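Local coordinates for paenibacillus xanthan lyase (PDB 6F2P), which catalyses eliminative removal of the terminal mannose from the side chains of xanthan, probably with the catalytic architecture of polysaccharide lyase family 8, at residues I70-Y74 against M108-F113; K98-I102 against M141-L145; D688-S694 against K743-F749; N700-Y705 against F733-N738. All coordinates share one frame. Residues are numbered along the deposited sequence.

Contact 1: residues I70-Y74 against M108-F113; sequences ITTTY and MNANQF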
loop_
_atom_site.group_PDB
_atom_site.type_symbol
_atom_site.label_atom_id
_atom_site.label_comp_id
_atom_site.label_asym_id
_atom_site.label_seq_id
_atom_site.Cartn_x
_atom_site.Cartn_y
_atom_site.Cartn_z
ATOM N N ILE A 70 -15.611 32.612 23.068
ATOM C CA ILE A 70 -15.331 33.514 21.952
ATOM C C ILE A 70 -16.011 33.025 20.666
ATOM O O ILE A 70 -16.777 33.756 20.035
ATOM C CB ILE A 70 -13.811 33.663 21.711
ATOM C CG1 ILE A 70 -13.116 34.165 22.981
ATOM C CG2 ILE A 70 -13.535 34.598 20.540
ATOM C CD1 ILE A 70 -13.534 35.555 23.386
ATOM N N THR A 71 -15.735 31.783 20.292
ATOM C CA THR A 71 -16.278 31.203 19.074
ATOM C C THR A 71 -17.793 31.103 19.148
ATOM O O THR A 71 -18.503 31.439 18.187
ATOM C CB THR A 71 -15.694 29.787 18.831
ATOM O OG1 THR A 71 -14.282 29.877 18.618
ATOM C CG2 THR A 71 -16.347 29.112 17.626
ATOM N N THR A 72 -18.281 30.635 20.296
ATOM C CA THR A 72 -19.710 30.406 20.495
ATOM C C THR A 72 -20.487 31.701 20.335
ATOM O O THR A 72 -21.515 31.743 19.647
ATOM C CB THR A 72 -19.998 29.819 21.882
ATOM O OG1 THR A 72 -19.111 28.726 22.118
ATOM C CG2 THR A 72 -21.422 29.317 21.964
ATOM N N THR A 73 -19.980 32.757 20.962
ATOM C CA THR A 73 -20.620 34.059 20.895
ATOM C C THR A 73 -20.714 34.522 19.448
ATOM O O THR A 73 -21.796 34.912 18.986
ATOM C CB THR A 73 -19.854 35.109 21.727
ATOM O OG1 THR A 73 -19.818 34.708 23.103
ATOM C CG2 THR A 73 -20.515 36.465 21.609
ATOM N N TYR A 74 -19.587 34.462 18.729
ATOM C CA TYR A 74 -19.548 34.946 17.349
ATOM C C TYR A 74 -20.385 34.083 16.416
ATOM O O TYR A 74 -20.945 34.588 15.447
ATOM C CB TYR A 74 -18.123 35.058 16.826
ATOM C CG TYR A 74 -17.393 36.304 17.267
ATOM C CD1 TYR A 74 -17.952 37.563 17.097
ATOM C CD2 TYR A 74 -16.137 36.221 17.854
ATOM C CE1 TYR A 74 -17.274 38.714 17.507
ATOM C CE2 TYR A 74 -15.458 37.355 18.261
ATOM C CZ TYR A 74 -16.028 38.596 18.089
ATOM O OH TYR A 74 -15.342 39.716 18.499
ATOM N N MET A 108 -18.068 43.039 22.199
ATOM C CA MET A 108 -16.960 42.098 22.104
ATOM C C MET A 108 -15.670 42.877 21.902
ATOM O O MET A 108 -14.642 42.554 22.496
ATOM C CB MET A 108 -17.157 41.099 20.961
ATOM C CG MET A 108 -18.220 40.045 21.205
ATOM S SD MET A 108 -17.929 38.993 22.645
ATOM C CE MET A 108 -16.602 37.937 22.072
ATOM N N ASN A 109 -15.729 43.921 21.079
ATOM C CA ASN A 109 -14.533 44.709 20.816
ATOM C C ASN A 109 -14.052 45.482 22.031
ATOM O O ASN A 109 -12.884 45.867 22.106
ATOM C CB ASN A 109 -14.729 45.667 19.649
ATOM C CG ASN A 109 -13.426 46.276 19.195
ATOM O OD1 ASN A 109 -12.667 45.657 18.437
ATOM N ND2 ASN A 109 -13.132 47.481 19.681
ATOM N N ALA A 110 -14.956 45.712 22.979
ATOM C CA ALA A 110 -14.620 46.503 24.154
ATOM C C ALA A 110 -14.191 45.634 25.317
ATOM O O ALA A 110 -13.547 46.115 26.244
ATOM C CB ALA A 110 -15.793 47.379 24.566
ATOM N N ASN A 111 -14.535 44.352 25.268
ATOM C CA ASN A 111 -14.455 43.528 26.468
ATOM C C ASN A 111 -13.687 42.220 26.334
ATOM O O ASN A 111 -13.002 41.793 27.270
ATOM C CB ASN A 111 -15.868 43.255 26.987
ATOM C CG ASN A 111 -16.559 44.519 27.464
ATOM O OD1 ASN A 111 -17.485 45.014 26.826
ATOM N ND2 ASN A 111 -16.100 45.052 28.588
ATOM N N GLN A 112 -13.794 41.591 25.168
ATOM C CA GLN A 112 -13.267 40.247 24.986
ATOM C C GLN A 112 -12.308 40.092 23.810
ATOM O O GLN A 112 -11.196 39.596 23.985
ATOM C CB GLN A 112 -14.423 39.253 24.864
ATOM C CG GLN A 112 -15.049 38.917 26.200
ATOM C CD GLN A 112 -14.024 38.376 27.165
ATOM O OE1 GLN A 112 -13.858 38.898 28.266
ATOM N NE2 GLN A 112 -13.319 37.323 26.753
ATOM N N PHE A 113 -12.744 40.511 22.624
ATOM C CA PHE A 113 -12.010 40.242 21.388
ATOM C C PHE A 113 -11.624 41.514 20.652
ATOM O O PHE A 113 -12.443 42.120 19.946
ATOM C CB PHE A 113 -12.831 39.354 20.455
ATOM C CG PHE A 113 -12.038 38.785 19.324
ATOM C CD1 PHE A 113 -11.315 37.613 19.491
ATOM C CD2 PHE A 113 -12.001 39.421 18.092
ATOM C CE1 PHE A 113 -10.568 37.077 18.445
ATOM C CE2 PHE A 113 -11.263 38.893 17.046
ATOM C CZ PHE A 113 -10.544 37.719 17.222
#
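Residues 70-74 form one regular helical turn, closed by the 3.2 Å hydrogen bond from Y74 N to I70 O, while 108-113 runs through the C-terminal end of another helix. There M108 O accepts bonds from both Q112 N (3.0 Å) and F113 N (2.8 Å) as the chain leaves helical geometry at Q112. The backbones come closest at I70 and F113, whose CA atoms lie 7.5 Å apart, so side chains must fill the gap. I70, T73 and Y74, spaced i, i+3 and i+4, share the helix face that does so. The edge of the Y74 ring meets the face of F113 in a T-shaped pair, with centroids 5.5 Å apart and planes at 84°. M108, long and flexible, makes a Met-aromatic contact, its SD 5.3 Å from the centroid of the Y74 ring, and T73 CG2 lies 3.8 Å from that SD. Branched I70 reaches M108 CE through CD1 (4.1 Å) and F113 CD1 through CG2 (3.9 Å). In the α-helical domain, whose relatives form an incomplete (α/α) toroid, helix 123-141 contributes W126 against I70 and F113, and A133 against Y74, while helix 147-160 packs A156 and T160 on F113.

Contact 2: residues K98-I102 against M141-L145; sequences KADII and MYTEL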
loop_
_atom_site.group_PDB
_atom_site.type_symbol
_atom_site.label_atom_id
_atom_site.label_comp_id
_atom_site.label_asym_id
_atom_site.label_seq_id
_atom_site.Cartn_x
_atom_site.Cartn_y
_atom_site.Cartn_z
ATOM N N LYS A 98 -30.598 44.237 13.724
ATOM C CA LYS A 98 -29.382 44.932 13.303
ATOM C C LYS A 98 -28.675 45.590 14.488
ATOM O O LYS A 98 -27.482 45.373 14.713
ATOM C CB LYS A 98 -29.709 45.982 12.233
ATOM C CG LYS A 98 -28.548 46.914 11.868
ATOM C CD LYS A 98 -28.940 47.879 10.745
ATOM C CE LYS A 98 -28.840 49.344 11.183
ATOM N NZ LYS A 98 -27.529 49.976 10.829
ATOM N N ALA A 99 -29.427 46.374 15.254
ATOM C CA ALA A 99 -28.863 47.100 16.387
ATOM C C ALA A 99 -28.270 46.153 17.417
ATOM O O ALA A 99 -27.206 46.420 17.971
ATOM C CB ALA A 99 -29.912 48.001 17.024
ATOM N N ASP A 100 -28.958 45.044 17.672
ATOM C CA ASP A 100 -28.494 44.093 18.675
ATOM C C ASP A 100 -27.244 43.351 18.214
ATOM O O ASP A 100 -26.330 43.095 19.008
ATOM C CB ASP A 100 -29.608 43.126 19.073
ATOM C CG ASP A 100 -30.567 43.736 20.088
ATOM O OD1 ASP A 100 -30.139 44.656 20.817
ATOM O OD2 ASP A 100 -31.740 43.302 20.152
ATOM N N ILE A 101 -27.200 43.031 16.923
ATOM C CA ILE A 101 -26.017 42.432 16.341
ATOM C C ILE A 101 -24.823 43.358 16.504
ATOM O O ILE A 101 -23.775 42.955 17.018
ATOM C CB ILE A 101 -26.215 42.125 14.862
ATOM C CG1 ILE A 101 -27.277 41.043 14.698
ATOM C CG2 ILE A 101 -24.921 41.653 14.254
ATOM C CD1 ILE A 101 -27.716 40.852 13.287
ATOM N N ILE A 102 -24.990 44.610 16.095
ATOM C CA ILE A 102 -23.870 45.545 16.067
ATOM C C ILE A 102 -23.367 45.895 17.463
ATOM O O ILE A 102 -22.150 45.992 17.692
ATOM C CB ILE A 102 -24.216 46.815 15.285
ATOM C CG1 ILE A 102 -24.548 46.445 13.836
ATOM C CG2 ILE A 102 -23.071 47.812 15.365
ATOM C CD1 ILE A 102 -24.612 47.613 12.893
ATOM N N MET A 141 -22.629 42.044 7.221
ATOM C CA MET A 141 -23.100 43.283 7.822
ATOM C C MET A 141 -22.330 44.514 7.338
ATOM O O MET A 141 -22.573 45.636 7.803
ATOM C CB MET A 141 -22.985 43.178 9.341
ATOM C CG MET A 141 -23.778 42.039 9.957
ATOM S SD MET A 141 -25.559 42.292 9.858
ATOM C CE MET A 141 -25.703 43.845 10.750
ATOM N N TYR A 142 -21.414 44.289 6.401
ATOM C CA TYR A 142 -20.470 45.300 5.926
ATOM C C TYR A 142 -21.066 46.688 5.657
ATOM O O TYR A 142 -20.596 47.698 6.188
ATOM C CB TYR A 142 -19.790 44.780 4.661
ATOM C CG TYR A 142 -18.469 45.436 4.359
ATOM C CD1 TYR A 142 -17.309 45.014 4.989
ATOM C CD2 TYR A 142 -18.376 46.466 3.432
ATOM C CE1 TYR A 142 -16.084 45.607 4.711
ATOM C CE2 TYR A 142 -17.155 47.067 3.147
ATOM C CZ TYR A 142 -16.015 46.635 3.791
ATOM O OH TYR A 142 -14.800 47.225 3.511
ATOM N N THR A 143 -22.101 46.726 4.826
ATOM C CA THR A 143 -22.734 47.979 4.436
ATOM C C THR A 143 -23.455 48.688 5.593
ATOM O O THR A 143 -23.819 49.865 5.483
ATOM C CB THR A 143 -23.742 47.737 3.312
ATOM O OG1 THR A 143 -24.729 46.804 3.762
ATOM C CG2 THR A 143 -23.044 47.164 2.102
ATOM N N GLU A 144 -23.664 47.970 6.692
ATOM C CA GLU A 144 -24.348 48.530 7.845
ATOM C C GLU A 144 -23.358 48.974 8.903
ATOM O O GLU A 144 -23.753 49.407 9.985
ATOM C CB GLU A 144 -25.299 47.497 8.443
ATOM C CG GLU A 144 -26.284 46.925 7.439
ATOM C CD GLU A 144 -27.367 47.912 7.069
ATOM O OE1 GLU A 144 -27.563 48.904 7.811
ATOM O OE2 GLU A 144 -28.029 47.696 6.032
ATOM N N LEU A 145 -22.070 48.857 8.593
ATOM C CA LEU A 145 -21.016 49.162 9.556
ATOM C C LEU A 145 -20.266 50.438 9.197
ATOM O O LEU A 145 -20.188 50.808 8.035
ATOM C CB LEU A 145 -20.032 47.998 9.632
ATOM C CG LEU A 145 -20.594 46.656 10.106
ATOM C CD1 LEU A 145 -19.546 45.568 9.933
ATOM C CD2 LEU A 145 -21.015 46.738 11.560
#
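K98 opens this helical segment with a long side chain suited to the edge of an interface: its aliphatic part passes M141, with CG 4.3 Å from M141 CE, and its end turns to E144, NZ forming a hydrogen-bonded salt bridge of 3.2 Å to E144 OE1. D100 faces elsewhere and bonds to the indole of W45. I101 returns to the contact, its CG2 4.2 Å from M141 CE. I102, one turn beyond K98, sets CG1 4.2 Å from the same M141 CE and CD1 3.9 Å from L145 CD2. The slender methionine methyl thus fits among three helix side chains. Opposite, the chain makes a short 3-10 turn, with hydrogen bonds from E144 N to M141 O (2.8 Å) and from L145 N to Y142 O (3.0 Å). In the α-helical domain of the family 8 lyase, the contact joins helix 95-111 to the connection between helices 123-141 and 147-160. Y84 of helix 68-85 packs on K98, M141 and E144, while I150 and Y153 of helix 147-160 pack on L145.

Contact 3: residues D688-S694 against K743-F749; sequences DFEISVS and KSYKVKF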
loop_
_atom_site.group_PDB
_atom_site.type_symbol
_atom_site.label_atom_id
_atom_site.label_comp_id
_atom_site.label_asym_id
_atom_site.label_seq_id
_atom_site.Cartn_x
_atom_site.Cartn_y
_atom_site.Cartn_z
ATOM N N ASP A 688 -3.012 -14.339 -24.710
ATOM C CA ASP A 688 -2.009 -13.737 -23.834
ATOM C C ASP A 688 -2.133 -14.112 -22.365
ATOM O O ASP A 688 -3.129 -14.691 -21.920
ATOM C CB ASP A 688 -2.001 -12.214 -23.983
ATOM C CG ASP A 688 -3.386 -11.599 -23.836
ATOM O OD1 ASP A 688 -4.067 -11.874 -22.825
ATOM O OD2 ASP A 688 -3.795 -10.841 -24.740
ATOM N N PHE A 689 -1.103 -13.759 -21.612
ATOM C CA PHE A 689 -1.039 -14.070 -20.200
ATOM C C PHE A 689 -0.447 -12.870 -19.485
ATOM O O PHE A 689 0.677 -12.454 -19.781
ATOM C CB PHE A 689 -0.158 -15.289 -19.981
ATOM C CG PHE A 689 -0.355 -15.940 -18.663
ATOM C CD1 PHE A 689 0.191 -15.392 -17.518
ATOM C CD2 PHE A 689 -1.081 -17.112 -18.562
ATOM C CE1 PHE A 689 0.003 -15.999 -16.287
ATOM C CE2 PHE A 689 -1.272 -17.721 -17.344
ATOM C CZ PHE A 689 -0.728 -17.167 -16.204
ATOM N N GLU A 690 -1.203 -12.305 -18.549
ATOM C CA GLU A 690 -0.743 -11.123 -17.838
ATOM C C GLU A 690 -0.539 -11.401 -16.352
ATOM O O GLU A 690 -1.318 -12.124 -15.725
ATOM C CB GLU A 690 -1.716 -9.971 -18.047
ATOM C CG GLU A 690 -1.354 -8.735 -17.271
ATOM C CD GLU A 690 -2.383 -7.635 -17.412
ATOM O OE1 GLU A 690 -3.454 -7.881 -18.006
ATOM O OE2 GLU A 690 -2.112 -6.520 -16.926
ATOM N N ILE A 691 0.524 -10.834 -15.795
ATOM C CA ILE A 691 0.821 -10.998 -14.380
ATOM C C ILE A 691 1.020 -9.655 -13.678
ATOM O O ILE A 691 1.718 -8.772 -14.180
ATOM C CB ILE A 691 2.070 -11.857 -14.175
ATOM C CG1 ILE A 691 1.878 -13.228 -14.813
ATOM C CG2 ILE A 691 2.380 -12.000 -12.686
ATOM C CD1 ILE A 691 2.878 -13.536 -15.896
ATOM N N SER A 692 0.390 -9.498 -12.521
ATOM C CA SER A 692 0.566 -8.296 -11.716
ATOM C C SER A 692 1.247 -8.654 -10.402
ATOM O O SER A 692 0.831 -9.593 -9.718
ATOM C CB SER A 692 -0.777 -7.631 -11.443
ATOM O OG SER A 692 -0.611 -6.391 -10.775
ATOM N N VAL A 693 2.303 -7.923 -10.057
ATOM C CA VAL A 693 3.074 -8.209 -8.847
ATOM C C VAL A 693 3.262 -6.973 -7.977
ATOM O O VAL A 693 3.472 -5.875 -8.495
ATOM C CB VAL A 693 4.472 -8.736 -9.201
ATOM C CG1 VAL A 693 5.184 -9.256 -7.951
ATOM C CG2 VAL A 693 4.367 -9.817 -10.242
ATOM N N SER A 694 3.199 -7.143 -6.660
ATOM C CA SER A 694 3.529 -6.051 -5.749
ATOM C C SER A 694 4.213 -6.601 -4.515
ATOM O O SER A 694 4.054 -7.771 -4.186
ATOM C CB SER A 694 2.274 -5.287 -5.335
ATOM O OG SER A 694 1.534 -6.028 -4.383
ATOM N N LYS A 743 3.233 -0.491 -4.689
ATOM C CA LYS A 743 2.521 -0.366 -5.960
ATOM C C LYS A 743 2.652 -1.622 -6.796
ATOM O O LYS A 743 3.427 -2.521 -6.472
ATOM C CB LYS A 743 3.010 0.835 -6.765
ATOM C CG LYS A 743 4.384 0.675 -7.363
ATOM C CD LYS A 743 4.610 1.738 -8.406
ATOM C CE LYS A 743 6.009 1.665 -8.980
ATOM N NZ LYS A 743 6.224 2.716 -10.016
ATOM N N SER A 744 1.899 -1.671 -7.888
ATOM C CA SER A 744 1.857 -2.852 -8.738
ATOM C C SER A 744 2.683 -2.737 -10.021
ATOM O O SER A 744 2.687 -1.698 -10.684
ATOM C CB SER A 744 0.412 -3.176 -9.091
ATOM O OG SER A 744 -0.292 -3.602 -7.940
ATOM N N TYR A 745 3.359 -3.833 -10.363
ATOM C CA TYR A 745 4.117 -3.964 -11.603
ATOM C C TYR A 745 3.515 -5.050 -12.498
ATOM O O TYR A 745 3.318 -6.181 -12.047
ATOM C CB TYR A 745 5.547 -4.343 -11.278
ATOM C CG TYR A 745 6.205 -3.423 -10.283
ATOM C CD1 TYR A 745 6.163 -3.693 -8.918
ATOM C CD2 TYR A 745 6.873 -2.289 -10.707
ATOM C CE1 TYR A 745 6.774 -2.857 -8.005
ATOM C CE2 TYR A 745 7.488 -1.448 -9.806
ATOM C CZ TYR A 745 7.435 -1.733 -8.457
ATOM O OH TYR A 745 8.045 -0.881 -7.565
ATOM N N LYS A 746 3.248 -4.721 -13.762
ATOM C CA LYS A 746 2.575 -5.650 -14.669
ATOM C C LYS A 746 3.409 -6.040 -15.888
ATOM O O LYS A 746 4.203 -5.248 -16.395
ATOM C CB LYS A 746 1.224 -5.083 -15.125
ATOM C CG LYS A 746 0.143 -5.085 -14.050
ATOM C CD LYS A 746 -1.077 -4.286 -14.500
ATOM C CE LYS A 746 -2.202 -4.310 -13.467
ATOM N NZ LYS A 746 -1.743 -3.888 -12.116
ATOM N N VAL A 747 3.213 -7.272 -16.348
ATOM C CA VAL A 747 3.825 -7.758 -17.573
ATOM C C VAL A 747 2.812 -8.632 -18.311
ATOM O O VAL A 747 2.094 -9.414 -17.696
ATOM C CB VAL A 747 5.136 -8.536 -17.293
ATOM C CG1 VAL A 747 4.880 -9.769 -16.434
ATOM C CG2 VAL A 747 5.822 -8.936 -18.599
ATOM N N LYS A 748 2.730 -8.476 -19.628
ATOM C CA LYS A 748 1.800 -9.265 -20.428
ATOM C C LYS A 748 2.542 -10.007 -21.539
ATOM O O LYS A 748 3.165 -9.401 -22.420
ATOM C CB LYS A 748 0.675 -8.393 -20.999
ATOM C CG LYS A 748 -0.308 -9.162 -21.882
ATOM C CD LYS A 748 -1.691 -8.519 -21.910
ATOM C CE LYS A 748 -1.640 -7.081 -22.404
ATOM N NZ LYS A 748 -2.994 -6.490 -22.637
ATOM N N PHE A 749 2.477 -11.331 -21.476
ATOM C CA PHE A 749 3.165 -12.185 -22.424
ATOM C C PHE A 749 2.238 -12.616 -23.557
ATOM O O PHE A 749 1.027 -12.722 -23.373
ATOM C CB PHE A 749 3.683 -13.418 -21.700
ATOM C CG PHE A 749 4.867 -13.153 -20.821
ATOM C CD1 PHE A 749 6.150 -13.144 -21.349
ATOM C CD2 PHE A 749 4.704 -12.926 -19.461
ATOM C CE1 PHE A 749 7.255 -12.910 -20.535
ATOM C CE2 PHE A 749 5.803 -12.690 -18.641
ATOM C CZ PHE A 749 7.080 -12.682 -19.177
#
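This is an antiparallel β-ladder between two inner strands of one sheet in the β-sandwich that follows the super-sandwich domain, the C-terminal domain of the family 8 architecture. Strand 678-684 flanks 688-694, and strand 714-718 flanks 744-750. The short strand axes approach to 4.5 Å, with their directions 167° apart. Hydrogen-bonded pairs F689-F749, I691-V747 and V693-Y745 are each closed by two backbone bonds, such as F749 N to F689 O (2.7 Å) and V747 N to I691 O (3.0 Å). Between them fall the non-hydrogen-bonded pairs E690-K748 and S692-K746, with CA atoms 4.1 and 4.4 Å apart. The β-branched and aromatic side chains of the hydrogen-bonded pairs share one face, from which I691, V747, Y745 and F749 pack on F733, V735 and M731 of the opposing sheet. Within the ladder, I691 CD1 lies 4.1 Å from F749 CD2. The face bearing E690, S692, K746 and K748 is polar, as befits a surface meeting strand 457-462: T460 bonds to S692 and S744, and D461 forms a salt bridge with K746. CA-H...O contacts supplement the ladder, as where E690 CA approaches V747 O at 3.3 Å.

Contact 4: residues N700-Y705 against F733-N738; sequences NVGTIY and FKVNVN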
loop_
_atom_site.group_PDB
_atom_site.type_symbol
_atom_site.label_atom_id
_atom_site.label_comp_id
_atom_site.label_asym_id
_atom_site.label_seq_id
_atom_site.Cartn_x
_atom_site.Cartn_y
_atom_site.Cartn_z
ATOM N N ASN A 700 11.015 -4.505 0.837
ATOM C CA ASN A 700 11.942 -5.222 -0.023
ATOM C C ASN A 700 12.671 -4.187 -0.877
ATOM O O ASN A 700 12.045 -3.492 -1.689
ATOM C CB ASN A 700 11.158 -6.180 -0.917
ATOM C CG ASN A 700 12.052 -7.106 -1.732
ATOM O OD1 ASN A 700 13.244 -6.872 -1.886
ATOM N ND2 ASN A 700 11.466 -8.160 -2.267
ATOM N N VAL A 701 13.984 -4.065 -0.690
ATOM C CA VAL A 701 14.768 -3.088 -1.452
ATOM C C VAL A 701 15.477 -3.735 -2.632
ATOM O O VAL A 701 16.246 -3.085 -3.340
ATOM C CB VAL A 701 15.834 -2.404 -0.587
ATOM C CG1 VAL A 701 15.197 -1.716 0.606
ATOM C CG2 VAL A 701 16.855 -3.416 -0.139
ATOM N N GLY A 702 15.223 -5.024 -2.834
ATOM C CA GLY A 702 15.853 -5.763 -3.910
ATOM C C GLY A 702 14.851 -6.180 -4.964
ATOM O O GLY A 702 14.098 -5.350 -5.479
ATOM N N THR A 703 14.826 -7.471 -5.271
ATOM C CA THR A 703 13.997 -7.980 -6.352
ATOM C C THR A 703 12.986 -9.022 -5.891
ATOM O O THR A 703 13.066 -9.557 -4.778
ATOM C CB THR A 703 14.857 -8.624 -7.474
ATOM O OG1 THR A 703 15.731 -9.605 -6.906
ATOM C CG2 THR A 703 15.708 -7.587 -8.187
ATOM N N ILE A 704 12.036 -9.307 -6.771
ATOM C CA ILE A 704 11.188 -10.472 -6.629
ATOM C C ILE A 704 11.240 -11.259 -7.926
ATOM O O ILE A 704 10.876 -10.747 -8.983
ATOM C CB ILE A 704 9.728 -10.095 -6.373
ATOM C CG1 ILE A 704 9.577 -9.373 -5.028
ATOM C CG2 ILE A 704 8.852 -11.347 -6.427
ATOM C CD1 ILE A 704 8.178 -8.782 -4.798
ATOM N N TYR A 705 11.698 -12.502 -7.850
ATOM C CA TYR A 705 11.700 -13.385 -9.006
ATOM C C TYR A 705 10.383 -14.149 -9.081
ATOM O O TYR A 705 9.903 -14.692 -8.083
ATOM C CB TYR A 705 12.858 -14.368 -8.917
ATOM C CG TYR A 705 14.196 -13.822 -9.365
ATOM C CD1 TYR A 705 14.740 -12.687 -8.780
ATOM C CD2 TYR A 705 14.935 -14.467 -10.350
ATOM C CE1 TYR A 705 15.970 -12.196 -9.180
ATOM C CE2 TYR A 705 16.165 -13.982 -10.754
ATOM C CZ TYR A 705 16.676 -12.850 -10.167
ATOM O OH TYR A 705 17.895 -12.362 -10.566
ATOM N N PHE A 733 10.501 -14.045 -15.080
ATOM C CA PHE A 733 10.895 -12.643 -14.987
ATOM C C PHE A 733 11.245 -12.246 -13.568
ATOM O O PHE A 733 11.094 -13.046 -12.648
ATOM C CB PHE A 733 9.819 -11.717 -15.559
ATOM C CG PHE A 733 8.522 -11.723 -14.796
ATOM C CD1 PHE A 733 7.574 -12.716 -15.012
ATOM C CD2 PHE A 733 8.229 -10.709 -13.891
ATOM C CE1 PHE A 733 6.364 -12.711 -14.318
ATOM C CE2 PHE A 733 7.020 -10.698 -13.191
ATOM C CZ PHE A 733 6.091 -11.699 -13.403
ATOM N N LYS A 734 11.734 -11.018 -13.399
ATOM C CA LYS A 734 11.989 -10.468 -12.068
ATOM C C LYS A 734 11.496 -9.034 -12.013
ATOM O O LYS A 734 11.375 -8.381 -13.043
ATOM C CB LYS A 734 13.475 -10.535 -11.700
ATOM C CG LYS A 734 14.374 -9.685 -12.578
ATOM C CD LYS A 734 15.857 -9.911 -12.291
ATOM C CE LYS A 734 16.707 -9.068 -13.230
ATOM N NZ LYS A 734 18.164 -9.278 -13.047
ATOM N N VAL A 735 11.205 -8.559 -10.804
ATOM C CA VAL A 735 10.748 -7.196 -10.574
ATOM C C VAL A 735 11.696 -6.521 -9.600
ATOM O O VAL A 735 12.024 -7.100 -8.564
ATOM C CB VAL A 735 9.373 -7.181 -9.896
ATOM C CG1 VAL A 735 8.803 -5.766 -9.879
ATOM C CG2 VAL A 735 8.418 -8.149 -10.580
ATOM N N ASN A 736 12.145 -5.312 -9.924
ATOM C CA ASN A 736 12.906 -4.517 -8.969
ATOM C C ASN A 736 11.935 -3.663 -8.161
ATOM O O ASN A 736 11.403 -2.671 -8.658
ATOM C CB ASN A 736 13.919 -3.633 -9.688
ATOM C CG ASN A 736 14.891 -2.958 -8.733
ATOM O OD1 ASN A 736 14.585 -2.735 -7.556
ATOM N ND2 ASN A 736 16.071 -2.615 -9.242
ATOM N N VAL A 737 11.703 -4.042 -6.910
ATOM C CA VAL A 737 10.647 -3.408 -6.129
ATOM C C VAL A 737 11.169 -2.392 -5.130
ATOM O O VAL A 737 10.457 -2.030 -4.206
ATOM C CB VAL A 737 9.797 -4.452 -5.365
ATOM C CG1 VAL A 737 8.987 -5.295 -6.337
ATOM C CG2 VAL A 737 10.689 -5.338 -4.500
ATOM N N ASN A 738 12.410 -1.945 -5.291
ATOM C CA ASN A 738 12.957 -0.954 -4.370
ATOM C C ASN A 738 12.144 0.330 -4.448
ATOM O O ASN A 738 11.798 0.783 -5.544
ATOM C CB ASN A 738 14.426 -0.656 -4.665
ATOM C CG ASN A 738 15.027 0.336 -3.680
ATOM O OD1 ASN A 738 14.852 0.213 -2.467
ATOM N ND2 ASN A 738 15.727 1.334 -4.202
HETATM O O HOH W 1 16.903 -3.088 -6.204
HETATM O O HOH W 2 18.072 -12.083 -13.228
#
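Where strands 703-708 and 731-736, neighbours in the second sheet of the β-sandwich, fray, each chain folds into an Asx turn and a water ties the two together. N700 OD1 accepts from G702 N (2.9 Å) and N736 OD1 from N738 N (3.2 Å); asparagine suits both places because its short amide can reach the backbone two residues on. Water 1 donates to V701 O (2.9 Å) and to N736 OD1 (2.7 Å), while N700 ND2 gives a bond to T703 O (3.3 Å). G702, at phi/psi of -113/-127°, which residues with a side chain rarely enter, still accepts at O from V737 N (3.1 Å). Beyond it, I704 N to V735 O (2.8 Å) and V735 N to I704 O (2.9 Å) close an antiparallel hydrogen-bonded pair, flanked by the non-hydrogen-bonded pairs T703-N736 and Y705-K734. Branched I704 and V735 share the apolar face, and I704 CD1 meets V737 CG1 at 3.9 Å. On the other face, K734 CB sits over the Y705 ring in a CH-π contact, 3.9 Å from its centroid, and water 2 links Y705 OH (2.7 Å) to K734 NZ (2.8 Å). K734 also forms a salt bridge to D812, while Y705 bonds to D812 and T703 to S872. The chemistry is therefore two-sided: apolar toward the sandwich interior, polar where the sheet meets strands 806-813 and 871-882 of the following β-domain.

Contacts 1 and 2 belong to the helical domain and share helix 95-111, with centres 15 Å apart. Contact 1 is the buried one and relies on rings, sulfur and aliphatic groups; contacts 2, 3 and 4 are partly buried, contact 2 adding a salt bridge at its edge. Contacts 3 and 4 lie far off, in opposing sheets of one β-sandwich, contact 4 nested in sequence within contact 3. Here backbone hydrogen bonds replace side chains as the main link between segments. Each ladder has one buried apolar face, and these faces meet directly, Y745 CD1 touching V735 CG1 at 3.5 Å, whereas their polar faces turn outward to different parts of the chain.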